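Local coordinates for rhamnosidase B (Bacillus sp., PDB 2OKX), which hydrolyses alpha-L-rhamnosidic bonds, releasing terminal L-rhamnose, as a family 78 glycoside hydrolase, at residues Gly334-Thr339 with Ser390-Glu395. Sequence-based numbering, arbitrary orientation.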
ATOM      1  N   GLY A 334      10.302 -32.030   8.285  1.00 33.86           N
ATOM      2  CA  GLY A 334      11.168 -31.191   7.474  1.00 35.57           C
ATOM      3  C   GLY A 334      11.511 -29.846   8.095  1.00 35.00           C
ATOM      4  O   GLY A 334      12.580 -29.294   7.837  1.00 35.60           O
ATOM      5  N   VAL A 335      10.603 -29.313   8.907  1.00 34.01           N
ATOM      6  CA  VAL A 335      10.813 -28.027   9.571  1.00 32.42           C
ATOM      7  C   VAL A 335      11.303 -28.283  10.994  1.00 30.77           C
ATOM      8  O   VAL A 335      10.624 -28.943  11.779  1.00 32.05           O
ATOM      9  CB  VAL A 335       9.499 -27.216   9.618  1.00 32.49           C
ATOM     10  CG1 VAL A 335       9.723 -25.894  10.326  1.00 30.56           C
ATOM     11  CG2 VAL A 335       8.985 -26.992   8.206  1.00 33.63           C
ATOM     12  N   PRO A 336      12.489 -27.758  11.345  1.00 28.79           N
ATOM     13  CA  PRO A 336      13.103 -27.919  12.666  1.00 28.39           C
ATOM     14  C   PRO A 336      12.437 -27.179  13.821  1.00 28.96           C
ATOM     15  O   PRO A 336      13.005 -27.083  14.910  1.00 29.24           O
ATOM     16  CB  PRO A 336      14.531 -27.443  12.433  1.00 29.64           C
ATOM     17  CG  PRO A 336      14.334 -26.331  11.452  1.00 28.01           C
ATOM     18  CD  PRO A 336      13.346 -26.938  10.469  1.00 29.69           C
ATOM     19  N   LEU A 337      11.241 -26.655  13.585  1.00 29.68           N
ATOM     20  CA  LEU A 337      10.514 -25.935  14.621  1.00 30.28           C
ATOM     21  C   LEU A 337       9.139 -26.550  14.791  1.00 28.66           C
ATOM     22  O   LEU A 337       8.627 -27.217  13.893  1.00 30.20           O
ATOM     23  CB  LEU A 337      10.338 -24.455  14.243  1.00 30.20           C
ATOM     24  CG  LEU A 337      11.566 -23.602  13.928  1.00 30.27           C
ATOM     25  CD1 LEU A 337      11.126 -22.207  13.516  1.00 31.34           C
ATOM     26  CD2 LEU A 337      12.465 -23.532  15.135  1.00 31.54           C
ATOM     27  N   ALA A 338       8.548 -26.317  15.953  1.00 29.00           N
ATOM     28  CA  ALA A 338       7.211 -26.800  16.256  1.00 28.75           C
ATOM     29  C   ALA A 338       6.520 -25.682  17.019  1.00 27.26           C
ATOM     30  O   ALA A 338       7.182 -24.805  17.569  1.00 27.55           O
ATOM     31  CB  ALA A 338       7.284 -28.053  17.119  1.00 29.39           C
ATOM     32  N   THR A 339       5.196 -25.692  17.036  1.00 26.98           N
ATOM     33  CA  THR A 339       4.479 -24.674  17.783  1.00 27.77           C
ATOM     34  C   THR A 339       3.674 -25.375  18.864  1.00 28.50           C
ATOM     35  O   THR A 339       3.247 -26.515  18.688  1.00 29.87           O
ATOM     36  CB  THR A 339       3.548 -23.838  16.880  1.00 26.60           C
ATOM     37  OG1 THR A 339       2.629 -24.696  16.198  1.00 29.27           O
ATOM     38  CG2 THR A 339       4.368 -23.061  15.861  1.00 24.38           C
ATOM     39  N   SER A 390       4.749 -25.282   4.124  1.00 28.29           N
ATOM     40  CA  SER A 390       4.494 -24.157   3.230  1.00 27.81           C
ATOM     41  C   SER A 390       4.496 -22.793   3.928  1.00 27.62           C
ATOM     42  O   SER A 390       4.541 -21.751   3.269  1.00 26.62           O
ATOM     43  CB  SER A 390       3.167 -24.363   2.493  1.00 27.51           C
ATOM     44  OG  SER A 390       2.073 -24.396   3.392  1.00 29.94           O
ATOM     45  N   LEU A 391       4.464 -22.803   5.256  1.00 25.61           N
ATOM     46  CA  LEU A 391       4.450 -21.566   6.033  1.00 26.01           C
ATOM     47  C   LEU A 391       5.822 -21.301   6.634  1.00 24.40           C
ATOM     48  O   LEU A 391       5.974 -20.435   7.491  1.00 22.89           O
ATOM     49  CB  LEU A 391       3.421 -21.670   7.169  1.00 25.93           C
ATOM     50  CG  LEU A 391       1.996 -22.096   6.800  1.00 24.35           C
ATOM     51  CD1 LEU A 391       1.128 -22.123   8.054  1.00 22.48           C
ATOM     52  CD2 LEU A 391       1.420 -21.138   5.771  1.00 22.93           C
ATOM     53  N   TYR A 392       6.821 -22.039   6.169  1.00 24.28           N
ATOM     54  CA  TYR A 392       8.171 -21.923   6.705  1.00 24.98           C
ATOM     55  C   TYR A 392       9.256 -21.929   5.635  1.00 25.19           C
ATOM     56  O   TYR A 392       9.178 -22.690   4.669  1.00 25.62           O
ATOM     57  CB  TYR A 392       8.414 -23.091   7.665  1.00 24.65           C
ATOM     58  CG  TYR A 392       9.810 -23.180   8.224  1.00 22.75           C
ATOM     59  CD1 TYR A 392      10.151 -22.523   9.403  1.00 22.23           C
ATOM     60  CD2 TYR A 392      10.795 -23.932   7.579  1.00 22.94           C
ATOM     61  CE1 TYR A 392      11.433 -22.613   9.932  1.00 20.63           C
ATOM     62  CE2 TYR A 392      12.085 -24.026   8.099  1.00 18.95           C
ATOM     63  CZ  TYR A 392      12.394 -23.366   9.275  1.00 21.31           C
ATOM     64  OH  TYR A 392      13.656 -23.463   9.808  1.00 20.02           O
ATOM     65  N   THR A 393      10.272 -21.088   5.814  1.00 25.11           N
ATOM     66  CA  THR A 393      11.390 -21.046   4.876  1.00 25.42           C
ATOM     67  C   THR A 393      12.667 -20.501   5.506  1.00 24.58           C
ATOM     68  O   THR A 393      12.630 -19.575   6.316  1.00 24.30           O
ATOM     69  CB  THR A 393      11.077 -20.203   3.610  1.00 25.99           C
ATOM     70  OG1 THR A 393      12.156 -20.349   2.673  1.00 25.73           O
ATOM     71  CG2 THR A 393      10.922 -18.717   3.962  1.00 24.31           C
ATOM     72  N   GLU A 394      13.795 -21.097   5.134  1.00 22.60           N
ATOM     73  CA  GLU A 394      15.096 -20.674   5.633  1.00 21.92           C
ATOM     74  C   GLU A 394      15.798 -19.793   4.595  1.00 22.03           C
ATOM     75  O   GLU A 394      16.957 -19.423   4.754  1.00 22.58           O
ATOM     76  CB  GLU A 394      15.948 -21.900   5.988  1.00 23.59           C
ATOM     77  CG  GLU A 394      15.590 -22.483   7.355  1.00 23.79           C
ATOM     78  CD  GLU A 394      16.157 -23.874   7.595  1.00 28.00           C
ATOM     79  OE1 GLU A 394      17.276 -24.161   7.125  1.00 26.25           O
ATOM     80  OE2 GLU A 394      15.479 -24.676   8.273  1.00 29.53           O
ATOM     81  N   GLU A 395      15.080 -19.472   3.525  1.00 21.55           N
ATOM     82  CA  GLU A 395      15.603 -18.599   2.475  1.00 21.53           C
ATOM     83  C   GLU A 395      14.948 -17.265   2.823  1.00 19.81           C
ATOM     84  O   GLU A 395      13.923 -16.892   2.259  1.00 21.42           O
ATOM     85  CB  GLU A 395      15.157 -19.120   1.111  1.00 20.45           C
ATOM     86  CG  GLU A 395      15.609 -20.565   0.871  1.00 24.86           C
ATOM     87  CD  GLU A 395      15.166 -21.118  -0.463  1.00 26.43           C
ATOM     88  OE1 GLU A 395      13.961 -21.420  -0.620  1.00 29.36           O
ATOM     89  OE2 GLU A 395      16.028 -21.244  -1.360  1.00 30.24           O
TER
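Val335 covers one face of the Tyr392 ring with its CG1 methyl, which stands 3.4 Å from the ring centroid and 9° off the ring normal, the geometry of a CH-pi contact. Two torsions bring the groups together: CG of Tyr392 is anti to its backbone N (chi1 175°), and CG1 of Val335 is likewise anti to its own N. The second methyl, Val335 CG2, lies nearer the root of the ring, 3.6 Å from Tyr392 CD2. Leu337 crosses the tyrosine at about a right angle, its CD1 coming obliquely to within 3.6 Å of Tyr392 CE1. These three buried side chains form the close-packed, apolar part of the contact.

Toward the phenol end the packing passes to Pro336 and the exposed Glu394. Pro336 CG lies 3.4 Å from Tyr392 OH, whereas its approach to Glu394 OE2 is a looser 3.8 Å, tip to tip. Tyr392 OH donates to Glu394 OE2 at 2.7 Å, meeting the anti side of the carboxylate 19° out of its plane, and also hydrogen-bonds to Tyr219 OH. Together these bonds probably limit swivelling of the C-O-H group.

The contact bridges two antiparallel sheets: Tyr392 belongs to edge strand 392-393, which pairs with strand 219-223, while residues 334-337, in the D2 region, lead into strand 338-340, flanked by strands 240-252 and 384-386.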